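Local coordinates for NIPSNAP domain-containing protein (PDB 5KAK), which is of unknown function but belongs to the NipSnap family, and pairs with a second copy of itself through beta-strands in the crystal, at the interface of chains A and B. Residues are numbered along the deposited sequence; one frame, centred on the assembly and turned at random. Chains: chain A/B, Uncharacterized protein.

Contact 1: the interface of chains A and B. Residues chain A 49-52; chain B 103-105.
A:Tyr50 and B:Leu105 face each other as an antiparallel beta bridge, with their backbones joined in both directions. The amide N of B:Leu105 gives a nearly straight hydrogen bond to the carbonyl O of A:Tyr50, at 2.7 Å and 172° at the hydrogen. In return, A:Tyr50 N donates to B:Leu105 O at 3.0 Å, in the carbonyl plane. Two residues further on, A:Asp52 N donates to B:Ile103 O at 2.9 Å.

The side chains of A:Tyr50 and B:Leu105 meet on one side of the strands. B:Leu105 lays its CB over one face of the phenol ring of A:Tyr50, 3.9 Å from the ring centroid and offset toward the rim, a CH-pi contact. With chi1 at 67°, the tyrosine CG sits between the backbone N and the carbonyl carbon, and this turns the ring over the leucine. B:Leu105 CD1 reaches the far end of the ring and lies 3.6 Å from A:Tyr50 CZ. The CB of A:Asp52 touches the same methyl group, but this aspartate is poorly ordered.

B:Leu104 points to the opposite side of the strands. Its CB meets A:Phe49 CB at 3.6 Å, and the two side chains cross at about a right angle. Its CD1 leans toward CD2 of the phenyl ring. The other branch, CD2, packs on the methyl CG2 of A:Thr51 at 3.6 Å. B:Leu104 thus spans two residues of the facing strand.

The site joins strand 45-51 of chain A, and the loop residue just after it, to strand 98-106 of chain B, so that beta pairing continues from one subunit into the other.

Contact 2: the interface of chains A and B. Residues chain A 11, 62, 104-106, 110; chain B 47-49.
B:Phe49 has its CG anti to the carbonyl carbon (chi1 -54°), which sends the phenyl ring in among apolar residues of chain A. A:Leu104 packs against its CB and CD2. The leucine CG lies beside its own backbone N (chi1 -56°), and this turns CD1 toward the phenyl ring.

Along another part of its rim, the ring meets the chain A backbone. The carbonyl carbon of A:Leu105 and the N of A:Pro106 lie at its edge, in plane. A:Pro106 CA is 3.5 Å from B:Phe49 CD1, and the proline CB lies 3.9 Å from the same ring atom, B:Phe49 CD1. Farther out, A:Val11 crosses the phenylalanine at about a right angle. It touches the ring with one methyl group, CG2, which lies 3.6 Å from CE1 of B:Phe49. A:Leu62 adds a looser contact through CD2.

A:Ser110 provides a polar link. Its hydroxyl OG accepts a hydrogen bond from the backbone N of B:Tyr48, at 2.9 Å and 169° at the hydrogen. A side chain from the loop thus satisfies a backbone amide of the partner strand, just beside the antiparallel bridge between A:Pro106 and B:Phe49.

Chain A hides 70 Å² of B:Phe49. In this assembly the site probably helps hold the two chains together, with the aromatic side chain seated on residues of strands 10-18, 58-65 and 98-106.

Contact 1: the interface of chains A and B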
loop_
_atom_site.group_PDB
_atom_site.type_symbol
_atom_site.label_atom_id
_atom_site.label_comp_id
_atom_site.label_asym_id
_atom_site.label_seq_id
_atom_site.Cartn_x
_atom_site.Cartn_y
_atom_site.Cartn_z
ATOM N N PHE A 49 -5.858 6.227 -21.718
ATOM C CA PHE A 49 -4.637 6.957 -21.431
ATOM C C PHE A 49 -3.537 6.021 -20.961
ATOM O O PHE A 49 -3.792 4.925 -20.456
ATOM C CB PHE A 49 -4.834 7.977 -20.314
ATOM C CG PHE A 49 -6.059 8.806 -20.460
ATOM C CD1 PHE A 49 -6.049 9.902 -21.315
ATOM C CD2 PHE A 49 -7.209 8.519 -19.745
ATOM C CE1 PHE A 49 -7.191 10.692 -21.456
ATOM C CE2 PHE A 49 -8.345 9.317 -19.878
ATOM C CZ PHE A 49 -8.313 10.426 -20.724
ATOM N N TYR A 50 -2.309 6.512 -21.060
ATOM C CA TYR A 50 -1.199 5.983 -20.281
ATOM C C TYR A 50 -0.581 7.103 -19.441
ATOM O O TYR A 50 -0.631 8.289 -19.801
ATOM C CB TYR A 50 -0.131 5.331 -21.186
ATOM C CG TYR A 50 0.609 6.308 -22.085
ATOM C CD1 TYR A 50 0.060 6.720 -23.294
ATOM C CD2 TYR A 50 1.864 6.793 -21.737
ATOM C CE1 TYR A 50 0.738 7.613 -24.128
ATOM C CE2 TYR A 50 2.548 7.678 -22.562
ATOM C CZ TYR A 50 1.973 8.081 -23.759
ATOM O OH TYR A 50 2.633 8.957 -24.594
ATOM N N THR A 51 0.004 6.725 -18.310
ATOM C CA THR A 51 0.578 7.700 -17.384
ATOM C C THR A 51 1.923 8.247 -17.857
ATOM O O THR A 51 2.773 7.520 -18.376
ATOM C CB THR A 51 0.755 7.061 -16.007
ATOM O OG1 THR A 51 1.594 5.915 -16.138
ATOM C CG2 THR A 51 -0.577 6.616 -15.442
ATOM N N ASP A 52 2.121 9.546 -17.654
ATOM C CA ASP A 52 3.427 10.167 -17.795
ATOM C C ASP A 52 4.022 10.593 -16.465
ATOM O O ASP A 52 5.251 10.581 -16.314
ATOM C CB ASP A 52 3.350 11.391 -18.726
ATOM C CG ASP A 52 4.695 12.108 -18.881
ATOM O OD1 ASP A 52 5.721 11.440 -19.149
ATOM O OD2 ASP A 52 4.727 13.351 -18.730
ATOM N N ILE B 103 -0.642 12.554 -14.282
ATOM C CA ILE B 103 -0.740 13.151 -15.614
ATOM C C ILE B 103 -0.900 12.008 -16.599
ATOM O O ILE B 103 -0.059 11.101 -16.646
ATOM C CB ILE B 103 0.474 14.019 -15.968
ATOM C CG1 ILE B 103 0.617 15.157 -14.958
ATOM C CG2 ILE B 103 0.309 14.621 -17.370
ATOM C CD1 ILE B 103 -0.629 16.021 -14.913
ATOM N N LEU B 104 -1.978 12.062 -17.375
ATOM C CA LEU B 104 -2.339 11.022 -18.326
ATOM C C LEU B 104 -2.179 11.539 -19.748
ATOM O O LEU B 104 -2.510 12.690 -20.042
ATOM C CB LEU B 104 -3.779 10.569 -18.094
ATOM C CG LEU B 104 -4.110 10.039 -16.697
ATOM C CD1 LEU B 104 -5.583 9.674 -16.563
ATOM C CD2 LEU B 104 -3.242 8.847 -16.372
ATOM N N LEU B 105 -1.670 10.682 -20.630
ATOM C CA LEU B 105 -1.541 11.035 -22.037
ATOM C C LEU B 105 -2.516 10.214 -22.864
ATOM O O LEU B 105 -2.574 8.989 -22.691
ATOM C CB LEU B 105 -0.104 10.789 -22.518
ATOM C CG LEU B 105 0.943 11.600 -21.751
ATOM C CD1 LEU B 105 2.350 11.348 -22.267
ATOM C CD2 LEU B 105 0.620 13.067 -21.851
#

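Contact 2: the interface of chains A and B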
loop_
_atom_site.group_PDB
_atom_site.type_symbol
_atom_site.label_atom_id
_atom_site.label_comp_id
_atom_site.label_asym_id
_atom_site.label_seq_id
_atom_site.Cartn_x
_atom_site.Cartn_y
_atom_site.Cartn_z
ATOM N N VAL A 11 -19.846 5.063 -14.812
ATOM C CA VAL A 11 -18.582 4.986 -15.527
ATOM C C VAL A 11 -17.702 3.960 -14.829
ATOM O O VAL A 11 -17.554 3.991 -13.600
ATOM C CB VAL A 11 -17.883 6.355 -15.589
ATOM C CG1 VAL A 11 -16.492 6.209 -16.193
ATOM C CG2 VAL A 11 -18.729 7.323 -16.403
ATOM N N LEU A 62 -11.638 4.731 -19.263
ATOM C CA LEU A 62 -12.937 5.026 -18.676
ATOM C C LEU A 62 -14.019 4.697 -19.691
ATOM O O LEU A 62 -13.983 5.176 -20.837
ATOM C CB LEU A 62 -13.005 6.497 -18.240
ATOM C CG LEU A 62 -12.233 6.744 -16.933
ATOM C CD1 LEU A 62 -10.784 7.085 -17.186
ATOM C CD2 LEU A 62 -12.921 7.787 -16.071
ATOM N N LEU A 104 -17.640 4.413 -10.939
ATOM C CA LEU A 104 -17.747 5.837 -10.675
ATOM C C LEU A 104 -19.133 6.359 -11.028
ATOM O O LEU A 104 -19.678 6.032 -12.078
ATOM C CB LEU A 104 -16.717 6.608 -11.490
ATOM C CG LEU A 104 -15.263 6.175 -11.294
ATOM C CD1 LEU A 104 -14.391 7.050 -12.147
ATOM C CD2 LEU A 104 -14.852 6.254 -9.823
ATOM N N LEU A 105 -19.690 7.191 -10.159
ATOM C CA LEU A 105 -20.970 7.833 -10.443
ATOM C C LEU A 105 -20.756 9.310 -10.733
ATOM O O LEU A 105 -20.054 9.991 -9.961
ATOM C CB LEU A 105 -21.904 7.677 -9.265
ATOM C CG LEU A 105 -22.217 6.226 -8.887
ATOM C CD1 LEU A 105 -23.135 6.203 -7.716
ATOM C CD2 LEU A 105 -22.832 5.487 -10.059
ATOM N N PRO A 106 -21.302 9.847 -11.822
ATOM C CA PRO A 106 -21.039 11.255 -12.132
ATOM C C PRO A 106 -21.814 12.189 -11.217
ATOM O O PRO A 106 -22.969 11.932 -10.860
ATOM C CB PRO A 106 -21.498 11.390 -13.589
ATOM C CG PRO A 106 -22.548 10.331 -13.739
ATOM C CD PRO A 106 -22.054 9.183 -12.903
ATOM N N SER A 110 -21.280 16.880 -14.003
ATOM C CA SER A 110 -20.325 16.199 -14.859
ATOM C C SER A 110 -20.938 15.986 -16.250
ATOM O O SER A 110 -22.167 15.971 -16.397
ATOM C CB SER A 110 -19.922 14.872 -14.209
ATOM O OG SER A 110 -18.840 14.232 -14.871
ATOM N N GLY B 47 -14.722 14.762 -16.498
ATOM C CA GLY B 47 -15.560 13.958 -15.624
ATOM C C GLY B 47 -15.308 14.335 -14.183
ATOM O O GLY B 47 -14.157 14.560 -13.792
ATOM N N TYR B 48 -16.371 14.418 -13.386
ATOM C CA TYR B 48 -16.263 14.531 -11.934
ATOM C C TYR B 48 -17.157 13.473 -11.314
ATOM O O TYR B 48 -18.377 13.462 -11.543
ATOM C CB TYR B 48 -16.651 15.933 -11.438
ATOM C CG TYR B 48 -15.809 16.463 -10.291
ATOM C CD1 TYR B 48 -15.713 15.778 -9.094
ATOM C CD2 TYR B 48 -15.149 17.678 -10.404
ATOM C CE1 TYR B 48 -14.929 16.270 -8.032
ATOM C CE2 TYR B 48 -14.376 18.180 -9.365
ATOM C CZ TYR B 48 -14.278 17.472 -8.184
ATOM O OH TYR B 48 -13.508 18.003 -7.162
ATOM N N PHE B 49 -16.565 12.616 -10.496
ATOM C CA PHE B 49 -17.227 11.395 -10.094
ATOM C C PHE B 49 -17.042 11.174 -8.607
ATOM O O PHE B 49 -16.128 11.723 -7.990
ATOM C CB PHE B 49 -16.648 10.176 -10.836
ATOM C CG PHE B 49 -16.650 10.294 -12.324
ATOM C CD1 PHE B 49 -17.821 10.111 -13.052
ATOM C CD2 PHE B 49 -15.462 10.554 -13.011
ATOM C CE1 PHE B 49 -17.801 10.219 -14.447
ATOM C CE2 PHE B 49 -15.436 10.642 -14.394
ATOM C CZ PHE B 49 -16.612 10.482 -15.115
#

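The C-alpha centres of contact 1 and contact 2 are about 18 Å apart. Both use strand 45-51 of one subunit and strand 98-106 of the other, with the chains exchanged. Contact 2 lies on the strand pairing that is the two-fold twin of the one in contact 1, which is why Phe49, Leu104 and Leu105 recur, each from the opposite chain. Contact 1 combines backbone hydrogen bonds with packing on both sides of the strands, and contact 2 adds burial of the phenylalanine ring and a bond from the loop. The deposited assembly holds eight copies, and the structure alone does not show which oligomer works in the cell.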